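Local atomic coordinates of glutathione s-transferase S2 (Nilaparvata lugens, PDB entry 5H5L), a protein that binds glutathione and probably transfers it to electrophilic substrates as a sigma-class glutathione transferase, also known as a prostaglandin D synthase. Residues Thr94-Phe98 with Tyr129-Phe133; Ser101-Trp105 with Leu117-Leu121; Asp153-Ile157 with Leu180-Val185. All blocks are in the same frame, centred on the assembly; numbering follows the deposited sequence.

Interaction 1: Thr94-Phe98 with Tyr129-Phe133. With GSH (glutathione), chain C.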
ATOM      1  N   THR B  94       1.957   7.013   1.049  1.00 11.72           N
ATOM      2  CA  THR B  94       3.134   7.823   0.787  1.00 11.24           C
ATOM      3  C   THR B  94       4.273   7.440   1.722  1.00 12.66           C
ATOM      4  O   THR B  94       5.418   7.307   1.286  1.00 13.06           O
ATOM      5  CB  THR B  94       2.753   9.298   0.908  1.00 13.48           C
ATOM      6  OG1 THR B  94       1.858   9.590  -0.173  1.00 12.51           O
ATOM      7  CG2 THR B  94       3.962  10.201   0.805  1.00 18.00           C
ATOM      8  N   PHE B  95       3.978   7.253   3.009  1.00 11.50           N
ATOM      9  CA  PHE B  95       4.977   6.760   3.947  1.00 12.81           C
ATOM     10  C   PHE B  95       5.543   5.424   3.473  1.00 16.39           C
ATOM     11  O   PHE B  95       6.745   5.165   3.585  1.00 12.55           O
ATOM     12  CB  PHE B  95       4.360   6.612   5.337  1.00  9.99           C
ATOM     13  CG  PHE B  95       5.289   6.073   6.360  1.00 18.22           C
ATOM     14  CD1 PHE B  95       6.423   6.764   6.710  1.00 16.30           C
ATOM     15  CD2 PHE B  95       5.004   4.887   7.013  1.00 16.36           C
ATOM     16  CE1 PHE B  95       7.263   6.274   7.655  1.00 16.24           C
ATOM     17  CE2 PHE B  95       5.861   4.378   7.984  1.00 22.57           C
ATOM     18  CZ  PHE B  95       6.974   5.065   8.312  1.00 18.25           C
ATOM     19  N   ASN B  96       4.694   4.564   2.916  1.00 13.72           N
ATOM     20  CA  ASN B  96       5.208   3.264   2.483  1.00 13.46           C
ATOM     21  C   ASN B  96       6.085   3.411   1.241  1.00 14.23           C
ATOM     22  O   ASN B  96       7.063   2.680   1.109  1.00 15.82           O
ATOM     23  CB  ASN B  96       4.064   2.284   2.253  1.00 12.13           C
ATOM     24  CG  ASN B  96       3.445   1.783   3.580  1.00 21.25           C
ATOM     25  OD1 ASN B  96       4.086   1.786   4.626  1.00 18.69           O
ATOM     26  ND2 ASN B  96       2.209   1.365   3.524  1.00 22.35           N
ATOM     27  N   ASP B  97       5.796   4.388   0.369  1.00 11.77           N
ATOM     28  CA  ASP B  97       6.700   4.702  -0.726  1.00 15.33           C
ATOM     29  C   ASP B  97       8.051   5.135  -0.174  1.00 20.21           C
ATOM     30  O   ASP B  97       9.099   4.687  -0.646  1.00 19.17           O
ATOM     31  CB  ASP B  97       6.137   5.828  -1.588  1.00 14.40           C
ATOM     32  CG  ASP B  97       5.051   5.384  -2.524  1.00 24.97           C
ATOM     33  OD1 ASP B  97       4.902   4.167  -2.759  1.00 17.03           O
ATOM     34  OD2 ASP B  97       4.341   6.283  -3.036  1.00 20.59           O
ATOM     35  N   PHE B  98       8.040   5.998   0.843  1.00 16.34           N
ATOM     36  CA  PHE B  98       9.288   6.394   1.503  1.00 14.20           C
ATOM     37  C   PHE B  98      10.032   5.182   2.008  1.00 17.61           C
ATOM     38  O   PHE B  98      11.230   5.010   1.742  1.00 18.98           O
ATOM     39  CB  PHE B  98       9.028   7.319   2.680  1.00 15.02           C
ATOM     40  CG  PHE B  98      10.187   7.394   3.648  1.00 15.44           C
ATOM     41  CD1 PHE B  98      11.358   8.047   3.293  1.00 21.63           C
ATOM     42  CD2 PHE B  98      10.122   6.798   4.882  1.00 16.48           C
ATOM     43  CE1 PHE B  98      12.434   8.121   4.180  1.00 23.60           C
ATOM     44  CE2 PHE B  98      11.182   6.866   5.768  1.00 26.09           C
ATOM     45  CZ  PHE B  98      12.350   7.532   5.405  1.00 21.04           C
ATOM     46  N   TYR B 129      10.826  13.699   2.083  1.00 22.35           N
ATOM     47  CA  TYR B 129       9.579  13.218   2.681  1.00 18.11           C
ATOM     48  C   TYR B 129       9.325  13.854   4.035  1.00 14.91           C
ATOM     49  O   TYR B 129       8.202  14.275   4.329  1.00 16.70           O
ATOM     50  CB  TYR B 129       9.589  11.686   2.834  1.00 17.35           C
ATOM     51  CG  TYR B 129       9.360  10.987   1.517  1.00 20.41           C
ATOM     52  CD1 TYR B 129       8.083  10.781   1.020  1.00 19.52           C
ATOM     53  CD2 TYR B 129      10.419  10.560   0.763  1.00 17.82           C
ATOM     54  CE1 TYR B 129       7.889  10.152  -0.206  1.00 19.83           C
ATOM     55  CE2 TYR B 129      10.238   9.954  -0.454  1.00 19.11           C
ATOM     56  CZ  TYR B 129       8.978   9.737  -0.932  1.00 26.64           C
ATOM     57  OH  TYR B 129       8.828   9.139  -2.157  1.00 20.75           O
ATOM     58  N   PHE B 130      10.346  13.927   4.890  1.00 16.37           N
ATOM     59  CA  PHE B 130      10.050  14.325   6.264  1.00 18.07           C
ATOM     60  C   PHE B 130       9.722  15.807   6.394  1.00 18.47           C
ATOM     61  O   PHE B 130       8.962  16.166   7.299  1.00 11.88           O
ATOM     62  CB  PHE B 130      11.189  13.961   7.185  1.00 19.47           C
ATOM     63  CG  PHE B 130      11.228  12.502   7.537  1.00 20.54           C
ATOM     64  CD1 PHE B 130      10.742  11.542   6.653  1.00 20.33           C
ATOM     65  CD2 PHE B 130      11.740  12.097   8.742  1.00 25.89           C
ATOM     66  CE1 PHE B 130      10.775  10.200   6.979  1.00 23.85           C
ATOM     67  CE2 PHE B 130      11.801  10.754   9.079  1.00 30.90           C
ATOM     68  CZ  PHE B 130      11.314   9.807   8.213  1.00 28.03           C
ATOM     69  N   ASN B 131      10.286  16.684   5.550  1.00 17.83           N
ATOM     70  CA  ASN B 131       9.858  18.087   5.600  1.00 20.06           C
ATOM     71  C   ASN B 131       8.373  18.190   5.248  1.00 19.44           C
ATOM     72  O   ASN B 131       7.613  18.920   5.893  1.00 19.19           O
ATOM     73  CB  ASN B 131      10.679  18.961   4.647  1.00 22.46           C
ATOM     74  CG  ASN B 131      12.051  19.356   5.202  1.00 19.20           C
ATOM     75  OD1 ASN B 131      12.217  19.614   6.384  1.00 24.44           O
ATOM     76  ND2 ASN B 131      13.021  19.422   4.325  1.00 21.08           N
ATOM     77  N   LYS B 132       7.929  17.430   4.239  1.00 16.48           N
ATOM     78  CA  LYS B 132       6.511  17.461   3.886  1.00 18.95           C
ATOM     79  C   LYS B 132       5.643  16.863   4.991  1.00 15.81           C
ATOM     80  O   LYS B 132       4.585  17.415   5.311  1.00 17.26           O
ATOM     81  CB  LYS B 132       6.291  16.737   2.564  1.00 19.44           C
ATOM     82  CG  LYS B 132       6.684  17.603   1.347  1.00 25.64           C
ATOM     83  CD  LYS B 132       7.132  16.727   0.191  1.00 30.09           C
ATOM     84  CE  LYS B 132       7.520  17.544  -1.019  1.00 26.55           C
ATOM     85  NZ  LYS B 132       6.342  18.234  -1.651  1.00 34.76           N
ATOM     86  N   PHE B 133       6.052  15.714   5.557  1.00 17.99           N
ATOM     87  CA  PHE B 133       5.315  15.125   6.674  1.00 14.03           C
ATOM     88  C   PHE B 133       5.242  16.112   7.827  1.00 23.32           C
ATOM     89  O   PHE B 133       4.189  16.298   8.457  1.00 19.47           O
ATOM     90  CB  PHE B 133       5.999  13.842   7.177  1.00 13.80           C
ATOM     91  CG  PHE B 133       6.020  12.689   6.199  1.00 17.33           C
ATOM     92  CD1 PHE B 133       5.191  12.633   5.089  1.00 18.46           C
ATOM     93  CD2 PHE B 133       6.894  11.639   6.417  1.00 17.70           C
ATOM     94  CE1 PHE B 133       5.242  11.554   4.225  1.00 20.61           C
ATOM     95  CE2 PHE B 133       6.965  10.588   5.537  1.00 20.45           C
ATOM     96  CZ  PHE B 133       6.123  10.545   4.454  1.00 18.77           C
TER
HETATM   97  N1  GSH C 301       2.546   4.410  -4.587  1.00 19.03           N
HETATM   98  CA1 GSH C 301       2.336   5.327  -5.697  1.00 17.32           C
HETATM   99  C1  GSH C 301       0.947   5.132  -6.301  1.00 21.50           C
HETATM  100  O11 GSH C 301       0.310   6.075  -6.862  1.00 16.99           O
HETATM  101  O12 GSH C 301       0.488   3.959  -6.255  1.00 17.70           O
HETATM  102  CB1 GSH C 301       3.345   4.962  -6.820  1.00 18.27           C
HETATM  103  CG1 GSH C 301       3.319   6.101  -7.824  1.00 25.13           C
HETATM  104  CD1 GSH C 301       4.461   5.902  -8.853  1.00 26.62           C
HETATM  105  OE1 GSH C 301       5.279   5.060  -8.733  1.00 24.04           O
HETATM  106  N2  GSH C 301       4.409   6.828  -9.973  1.00 25.40           N
HETATM  107  CA2 GSH C 301       5.360   6.795 -11.064  1.00 26.08           C
HETATM  108  C2  GSH C 301       5.918   8.196 -11.301  1.00 28.86           C
HETATM  109  O2  GSH C 301       5.302   9.170 -11.034  1.00 23.43           O
HETATM  110  CB2 GSH C 301       4.587   6.466 -12.322  1.00 21.85           C
HETATM  111  SG2 GSH C 301       3.651   4.922 -12.251  1.00 25.51           S
HETATM  112  N3  GSH C 301       7.213   8.270 -11.954  1.00 27.18           N
HETATM  113  CA3 GSH C 301       7.802   9.545 -12.309  1.00 32.64           C
HETATM  114  C3  GSH C 301       8.833   9.964 -11.291  1.00 31.50           C
HETATM  115  O31 GSH C 301       9.503  10.989 -11.557  1.00 29.56           O
HETATM  116  O32 GSH C 301       8.999   9.301 -10.232  1.00 30.51           O
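Aromatic rings fill the gap between two nearly antiparallel helices, whose short axes cross at -158° and stay 11.5 Å apart at their closest. The main bump on 94-98 is Phe98, which points toward 129-133 and enters the hollow between Tyr129 and Phe130. Its CB sits over the face of the Tyr129 ring, 3.9 Å from the centroid, in a CH-pi contact. Further out, Phe98 CZ comes within 3.5 Å of Phe130 CE1, which lies over one face of the Phe98 ring. Both ring pairs are oblique, with planes at 55° and 56°, so the three rings interlock as a cluster. One turn along, Phe133 is the bump on the other side. Its CE1 meets Thr94 CG2 at 3.9 Å, and its CZ approaches Phe95 CA at 4.0 Å, filling the dip beside the backbone. No hydrogen bond crosses the pair, and the cohesion is that of close apolar packing. The carboxylate of Asp97 serves the ligand instead: its OD1 and OD2 each accept a 3.0 Å hydrogen bond from glutathione N1, and OD2 also bonds Gln63 of the second subunit. That subunit supplies the glutathione's other hydrogen-bond partners, so helix 82-106 completes a site across the dimer interface. On the interior side, helix 151-164 packs against Phe95, Phe98 and Phe130, while helix 175-185 touches Phe130 and Phe133.

Interaction 2: Ser101-Trp105 with Leu117-Leu121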
ATOM      1  N   SER B 101      12.551   3.017   0.158  1.00 27.43           N
ATOM      2  CA  SER B 101      13.948   3.430   0.110  1.00 25.21           C
ATOM      3  C   SER B 101      14.746   2.779   1.225  1.00 27.13           C
ATOM      4  O   SER B 101      15.888   2.343   1.027  1.00 32.00           O
ATOM      5  CB  SER B 101      14.042   4.954   0.189  1.00 26.80           C
ATOM      6  OG  SER B 101      14.165   5.471  -1.109  1.00 35.05           O
ATOM      7  N   ILE B 102      14.186   2.727   2.413  1.00 21.90           N
ATOM      8  CA  ILE B 102      14.878   2.047   3.492  1.00 25.62           C
ATOM      9  C   ILE B 102      15.081   0.581   3.163  1.00 32.18           C
ATOM     10  O   ILE B 102      16.104  -0.006   3.535  1.00 35.48           O
ATOM     11  CB  ILE B 102      14.129   2.234   4.820  1.00 28.12           C
ATOM     12  CG1 ILE B 102      13.996   3.716   5.127  1.00 29.86           C
ATOM     13  CG2 ILE B 102      14.882   1.534   5.952  1.00 31.91           C
ATOM     14  CD1 ILE B 102      13.123   3.988   6.310  1.00 29.04           C
ATOM     15  N   SER B 103      14.117  -0.043   2.472  1.00 28.82           N
ATOM     16  CA  SER B 103      14.237  -1.467   2.166  1.00 34.20           C
ATOM     17  C   SER B 103      15.355  -1.708   1.157  1.00 33.92           C
ATOM     18  O   SER B 103      16.148  -2.638   1.315  1.00 35.45           O
ATOM     19  CB  SER B 103      12.903  -2.014   1.640  1.00 33.02           C
ATOM     20  OG  SER B 103      11.871  -1.869   2.607  1.00 35.58           O
ATOM     21  N   LYS B 104      15.429  -0.876   0.119  1.00 29.48           N
ATOM     22  CA  LYS B 104      16.529  -0.953  -0.840  1.00 35.27           C
ATOM     23  C   LYS B 104      17.877  -0.907  -0.118  1.00 39.84           C
ATOM     24  O   LYS B 104      18.758  -1.743  -0.354  1.00 38.26           O
ATOM     25  CB  LYS B 104      16.396   0.188  -1.853  1.00 38.15           C
ATOM     26  CG  LYS B 104      17.616   0.483  -2.750  1.00 46.39           C
ATOM     27  CD  LYS B 104      17.546  -0.206  -4.100  1.00 57.75           C
ATOM     28  CE  LYS B 104      18.887  -0.137  -4.836  1.00 57.20           C
ATOM     29  NZ  LYS B 104      18.905  -0.961  -6.061  1.00 72.77           N
ATOM     30  N   TRP B 105      18.047   0.063   0.779  1.00 29.97           N
ATOM     31  CA  TRP B 105      19.292   0.177   1.518  1.00 32.73           C
ATOM     32  C   TRP B 105      19.529  -1.047   2.392  1.00 43.56           C
ATOM     33  O   TRP B 105      20.662  -1.523   2.508  1.00 46.70           O
ATOM     34  CB  TRP B 105      19.269   1.441   2.364  1.00 36.71           C
ATOM     35  CG  TRP B 105      20.359   1.467   3.383  1.00 40.14           C
ATOM     36  CD1 TRP B 105      21.666   1.827   3.180  1.00 35.25           C
ATOM     37  CD2 TRP B 105      20.249   1.119   4.767  1.00 40.51           C
ATOM     38  NE1 TRP B 105      22.373   1.707   4.347  1.00 35.17           N
ATOM     39  CE2 TRP B 105      21.530   1.281   5.338  1.00 40.48           C
ATOM     40  CE3 TRP B 105      19.199   0.683   5.579  1.00 42.07           C
ATOM     41  CZ2 TRP B 105      21.787   1.020   6.678  1.00 46.07           C
ATOM     42  CZ3 TRP B 105      19.454   0.425   6.908  1.00 45.50           C
ATOM     43  CH2 TRP B 105      20.739   0.595   7.448  1.00 50.94           C
ATOM     44  N   LEU B 117      23.725   4.445  -0.988  1.00 28.89           N
ATOM     45  CA  LEU B 117      22.284   4.523  -0.750  1.00 32.41           C
ATOM     46  C   LEU B 117      21.993   5.265   0.542  1.00 25.93           C
ATOM     47  O   LEU B 117      21.150   6.163   0.575  1.00 30.57           O
ATOM     48  CB  LEU B 117      21.679   3.124  -0.713  1.00 33.56           C
ATOM     49  CG  LEU B 117      21.740   2.387  -2.056  1.00 29.24           C
ATOM     50  CD1 LEU B 117      21.374   0.919  -1.875  1.00 34.18           C
ATOM     51  CD2 LEU B 117      20.857   3.046  -3.070  1.00 36.56           C
ATOM     52  N   GLU B 118      22.710   4.924   1.615  1.00 29.52           N
ATOM     53  CA  GLU B 118      22.494   5.585   2.900  1.00 21.57           C
ATOM     54  C   GLU B 118      22.729   7.088   2.809  1.00 28.62           C
ATOM     55  O   GLU B 118      21.999   7.869   3.428  1.00 25.94           O
ATOM     56  CB  GLU B 118      23.394   4.971   3.963  1.00 27.36           C
ATOM     57  CG  GLU B 118      23.275   5.638   5.324  1.00 31.93           C
ATOM     58  CD  GLU B 118      24.336   5.191   6.308  1.00 37.74           C
ATOM     59  OE1 GLU B 118      25.462   4.861   5.878  1.00 36.49           O
ATOM     60  OE2 GLU B 118      24.040   5.184   7.521  1.00 42.31           O
ATOM     61  N   GLU B 119      23.755   7.517   2.064  1.00 26.39           N
ATOM     62  CA  GLU B 119      23.994   8.943   1.883  1.00 28.80           C
ATOM     63  C   GLU B 119      22.811   9.608   1.189  1.00 27.22           C
ATOM     64  O   GLU B 119      22.326  10.667   1.614  1.00 25.34           O
ATOM     65  CB  GLU B 119      25.267   9.163   1.062  1.00 36.09           C
ATOM     66  CG  GLU B 119      25.440  10.603   0.516  1.00 54.33           C
ATOM     67  CD  GLU B 119      24.915  10.800  -0.924  1.00 69.02           C
ATOM     68  OE1 GLU B 119      24.971   9.838  -1.732  1.00 68.44           O
ATOM     69  OE2 GLU B 119      24.461  11.930  -1.253  1.00 74.32           O
ATOM     70  N   THR B 120      22.378   9.040   0.069  1.00 25.85           N
ATOM     71  CA  THR B 120      21.212   9.596  -0.618  1.00 32.22           C
ATOM     72  C   THR B 120      19.999   9.584   0.307  1.00 23.97           C
ATOM     73  O   THR B 120      19.276  10.581   0.419  1.00 23.58           O
ATOM     74  CB  THR B 120      20.941   8.803  -1.893  1.00 31.91           C
ATOM     75  OG1 THR B 120      22.088   8.882  -2.749  1.00 30.60           O
ATOM     76  CG2 THR B 120      19.703   9.334  -2.638  1.00 31.77           C
ATOM     77  N   LEU B 121      19.786   8.457   0.997  1.00 21.95           N
ATOM     78  CA  LEU B 121      18.693   8.331   1.951  1.00 30.65           C
ATOM     79  C   LEU B 121      18.750   9.434   3.003  1.00 28.14           C
ATOM     80  O   LEU B 121      17.777  10.163   3.222  1.00 22.35           O
ATOM     81  CB  LEU B 121      18.769   6.948   2.594  1.00 24.11           C
ATOM     82  CG  LEU B 121      17.789   6.624   3.697  1.00 26.28           C
ATOM     83  CD1 LEU B 121      16.320   6.768   3.187  1.00 25.55           C
ATOM     84  CD2 LEU B 121      18.107   5.195   4.137  1.00 31.05           C
TER
HETATM   85  O   HOH W   1      24.981   2.214   5.292  1.00 30.28           O
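This is a helix-to-helix packing contact close to the turn of an antiparallel helical hairpin, where helices 82-106 and 111-139 of the all-helical GST C-terminal domain run back past each other near the protein surface. The short axes approach to 9.9 Å at -160°, and the CA atoms of Trp105 and Leu117 lie only 5.7 Å apart. Leu117 and Leu121, one turn apart, both point toward 101-105. Leu117 CD1 lies 3.9 Å from Lys104 CG and 4.0 Å from Trp105 CA, while its CB meets the indole edge. Leu121 reaches across with CD1 to Ser101 CB at 4.2 Å and to Ile102 CG1 at 4.3 Å. Trp167, from a loop, meets the Trp105 ring and donates a hydrogen bond to Glu118 OE2. Trp105 NE1 is 3.4 Å from Glu118 CB, and it donates to a water 2.8 Å away that in turn makes a weak 2.8 Å hydrogen bond to Glu118 OE1.

Interaction 3: Asp153-Ile157 with Leu180-Val185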
ATOM      1  N   ASP B 153      -1.398   7.316  12.396  1.00 14.53           N
ATOM      2  CA  ASP B 153      -0.398   7.816  13.349  1.00 13.80           C
ATOM      3  C   ASP B 153       0.335   6.666  14.031  1.00 14.06           C
ATOM      4  O   ASP B 153       1.559   6.696  14.211  1.00 14.06           O
ATOM      5  CB  ASP B 153      -1.078   8.700  14.406  1.00 15.99           C
ATOM      6  CG  ASP B 153      -1.791   9.896  13.807  1.00 18.01           C
ATOM      7  OD1 ASP B 153      -1.152  10.640  13.032  1.00 19.74           O
ATOM      8  OD2 ASP B 153      -3.007  10.069  14.076  1.00 20.14           O
ATOM      9  N   ILE B 154      -0.401   5.640  14.420  1.00 12.90           N
ATOM     10  CA  ILE B 154       0.192   4.520  15.118  1.00  9.70           C
ATOM     11  C   ILE B 154       1.101   3.724  14.203  1.00 15.93           C
ATOM     12  O   ILE B 154       2.192   3.331  14.597  1.00 15.72           O
ATOM     13  CB  ILE B 154      -0.951   3.703  15.731  1.00 14.34           C
ATOM     14  CG1 ILE B 154      -1.563   4.555  16.866  1.00 23.15           C
ATOM     15  CG2 ILE B 154      -0.455   2.385  16.280  1.00 20.75           C
ATOM     16  CD1 ILE B 154      -2.845   4.014  17.437  1.00 25.02           C
ATOM     17  N   TYR B 155       0.684   3.508  12.960  1.00 14.49           N
ATOM     18  CA  TYR B 155       1.536   2.816  12.006  1.00 13.25           C
ATOM     19  C   TYR B 155       2.817   3.607  11.760  1.00 13.67           C
ATOM     20  O   TYR B 155       3.920   3.059  11.795  1.00 16.56           O
ATOM     21  CB  TYR B 155       0.730   2.617  10.719  1.00 11.10           C
ATOM     22  CG  TYR B 155       1.348   1.738   9.669  1.00 13.52           C
ATOM     23  CD1 TYR B 155       1.011   0.389   9.588  1.00 15.18           C
ATOM     24  CD2 TYR B 155       2.213   2.262   8.712  1.00 14.18           C
ATOM     25  CE1 TYR B 155       1.536  -0.424   8.596  1.00 16.19           C
ATOM     26  CE2 TYR B 155       2.748   1.454   7.731  1.00 18.09           C
ATOM     27  CZ  TYR B 155       2.395   0.103   7.686  1.00 15.74           C
ATOM     28  OH  TYR B 155       2.931  -0.697   6.713  1.00 18.24           O
ATOM     29  N   PHE B 156       2.673   4.908  11.529  1.00 13.98           N
ATOM     30  CA  PHE B 156       3.796   5.796  11.212  1.00 12.64           C
ATOM     31  C   PHE B 156       4.837   5.799  12.340  1.00 14.99           C
ATOM     32  O   PHE B 156       6.032   5.539  12.113  1.00 18.73           O
ATOM     33  CB  PHE B 156       3.180   7.174  10.952  1.00 11.35           C
ATOM     34  CG  PHE B 156       4.141   8.290  10.623  1.00 15.57           C
ATOM     35  CD1 PHE B 156       4.923   8.266   9.486  1.00 19.75           C
ATOM     36  CD2 PHE B 156       4.150   9.433  11.396  1.00 16.92           C
ATOM     37  CE1 PHE B 156       5.766   9.360   9.178  1.00 23.21           C
ATOM     38  CE2 PHE B 156       4.960  10.495  11.077  1.00 17.16           C
ATOM     39  CZ  PHE B 156       5.758  10.458   9.985  1.00 20.12           C
ATOM     40  N   ILE B 157       4.391   6.046  13.565  1.00 15.38           N
ATOM     41  CA  ILE B 157       5.299   6.167  14.721  1.00 14.10           C
ATOM     42  C   ILE B 157       5.930   4.833  15.085  1.00 17.66           C
ATOM     43  O   ILE B 157       7.123   4.763  15.404  1.00 18.54           O
ATOM     44  CB  ILE B 157       4.543   6.781  15.922  1.00 16.90           C
ATOM     45  CG1 ILE B 157       4.086   8.195  15.633  1.00 16.42           C
ATOM     46  CG2 ILE B 157       5.450   6.845  17.146  1.00 19.04           C
ATOM     47  CD1 ILE B 157       5.193   9.084  15.085  1.00 19.77           C
ATOM     48  N   LEU B 180       4.323  14.299  17.412  1.00 21.51           N
ATOM     49  CA  LEU B 180       3.387  13.180  17.236  1.00 18.15           C
ATOM     50  C   LEU B 180       3.953  11.903  17.841  1.00 15.99           C
ATOM     51  O   LEU B 180       3.229  11.118  18.462  1.00 23.79           O
ATOM     52  CB  LEU B 180       3.107  13.004  15.754  1.00 15.74           C
ATOM     53  CG  LEU B 180       2.158  11.892  15.315  1.00 12.24           C
ATOM     54  CD1 LEU B 180       0.767  12.068  15.938  1.00 18.75           C
ATOM     55  CD2 LEU B 180       2.137  11.868  13.814  1.00 12.55           C
ATOM     56  N   ASN B 181       5.258  11.692  17.678  1.00 21.26           N
ATOM     57  CA  ASN B 181       5.895  10.518  18.252  1.00 21.20           C
ATOM     58  C   ASN B 181       5.671  10.453  19.746  1.00 29.12           C
ATOM     59  O   ASN B 181       5.327   9.391  20.289  1.00 22.98           O
ATOM     60  CB  ASN B 181       7.392  10.519  17.981  1.00 20.32           C
ATOM     61  CG  ASN B 181       8.105   9.448  18.779  1.00 30.89           C
ATOM     62  OD1 ASN B 181       8.321   8.334  18.288  1.00 31.61           O
ATOM     63  ND2 ASN B 181       8.416   9.749  20.043  1.00 30.84           N
ATOM     64  N   ASP B 182       5.917  11.568  20.442  1.00 25.92           N
ATOM     65  CA  ASP B 182       5.810  11.555  21.900  1.00 29.37           C
ATOM     66  C   ASP B 182       4.374  11.330  22.332  1.00 22.73           C
ATOM     67  O   ASP B 182       4.119  10.654  23.330  1.00 31.11           O
ATOM     68  CB  ASP B 182       6.339  12.865  22.483  1.00 29.90           C
ATOM     69  CG  ASP B 182       7.808  13.090  22.163  1.00 36.93           C
ATOM     70  OD1 ASP B 182       8.524  12.106  21.838  1.00 32.86           O
ATOM     71  OD2 ASP B 182       8.252  14.253  22.233  1.00 47.67           O
ATOM     72  N   LYS B 183       3.431  11.862  21.570  1.00 22.22           N
ATOM     73  CA  LYS B 183       2.012  11.697  21.871  1.00 27.13           C
ATOM     74  C   LYS B 183       1.573  10.241  21.719  1.00 29.75           C
ATOM     75  O   LYS B 183       0.833   9.716  22.553  1.00 25.19           O
ATOM     76  CB  LYS B 183       1.233  12.626  20.948  1.00 30.84           C
ATOM     77  CG  LYS B 183      -0.236  12.550  20.979  1.00 36.89           C
ATOM     78  CD  LYS B 183      -0.845  13.898  20.584  1.00 47.47           C
ATOM     79  CE  LYS B 183      -0.308  14.470  19.274  1.00 54.07           C
ATOM     80  NZ  LYS B 183      -0.735  15.900  19.057  1.00 59.89           N
ATOM     81  N   VAL B 184       2.044   9.555  20.686  1.00 25.12           N
ATOM     82  CA  VAL B 184       1.562   8.201  20.442  1.00 25.55           C
ATOM     83  C   VAL B 184       2.155   7.249  21.458  1.00 18.67           C
ATOM     84  O   VAL B 184       1.449   6.423  22.041  1.00 25.11           O
ATOM     85  CB  VAL B 184       1.875   7.756  19.000  1.00 18.22           C
ATOM     86  CG1 VAL B 184       1.706   6.255  18.882  1.00 16.72           C
ATOM     87  CG2 VAL B 184       0.940   8.482  18.010  1.00 18.67           C
ATOM     88  N   VAL B 185       3.456   7.351  21.703  1.00 24.91           N
ATOM     89  CA  VAL B 185       4.067   6.387  22.610  1.00 23.84           C
ATOM     90  C   VAL B 185       3.625   6.564  24.049  1.00 34.09           C
ATOM     91  O   VAL B 185       3.950   5.701  24.884  1.00 30.32           O
ATOM     92  CB  VAL B 185       5.602   6.410  22.584  1.00 27.70           C
ATOM     93  CG1 VAL B 185       6.084   6.196  21.191  1.00 32.80           C
ATOM     94  CG2 VAL B 185       6.149   7.738  23.183  1.00 31.76           C
TER
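Ile157 is the knob of this buried crossing, set among Leu180, Asn181, Val184 and Val185. Both its chi angles are m, a conformation that folds CD1 over the backbone of the other helix, 4.1 Å from Leu180 C, while CG2 is left to meet Asn181 OD1 at 3.4 Å and Val185 CG1 at 4.1 Å. Leu180 takes the tp rotamer and points across the interface, sending CD2 to the edge of the Phe156 ring, 4.0 Å from CD2 of that ring, and to Asp153 OD1 at 3.6 Å. Val184, with chi1 t, sets CG1 4.2 Å from Ile154 CG1, while its CG2 lies between Asp153 CB (4.1 Å) and Ile157 CG1 (4.0 Å). Asn181 holds its amide by donating from ND2 to Asp182 OD1 at 3.0 Å, within its own helix.

The short axes come within 9.8 Å at -109°, a steep crossing that concentrates the contact round one knob. Trp20, on helix 15-25, touches both Ile154 and Val184, so the thioredoxin-like N-terminal domain closes over this edge. In Asp153, with chi1 m, OD2 turns back to accept from Ser150 N at the start of its own helix, while OD1 accepts from Leu144 N in the preceding loop. The Ser150 bond, in the sequence Ser-X-X-Asp, matches the aspartate half of the N-capping box that opens the central helix of the C-terminal domain in the GST fold.

All three contacts join helices of the C-terminal domain. Interactions 1 and 2 are successive layers of one hairpin, their centres about 14 Å apart, and they meet where Phe98 CE1 touches Leu121 CD1 at 4.2 Å. The centre of interaction 3 is about 15 Å from that of interaction 1, whose core it continues: Phe95 CD1 is 3.5 Å from Phe156 CD1, and Phe133 CD2 is 3.8 Å from Phe156 CE1. Interactions 2 and 3 do not touch, with nearest atoms about 9 Å apart. Interaction 1 alone contacts glutathione directly, Asp97 reaching the molecule held mainly by the second subunit. In interaction 3, Tyr155 OH is hydrogen-bonded to pocket residues Ser64 and Arg99 of its own chain.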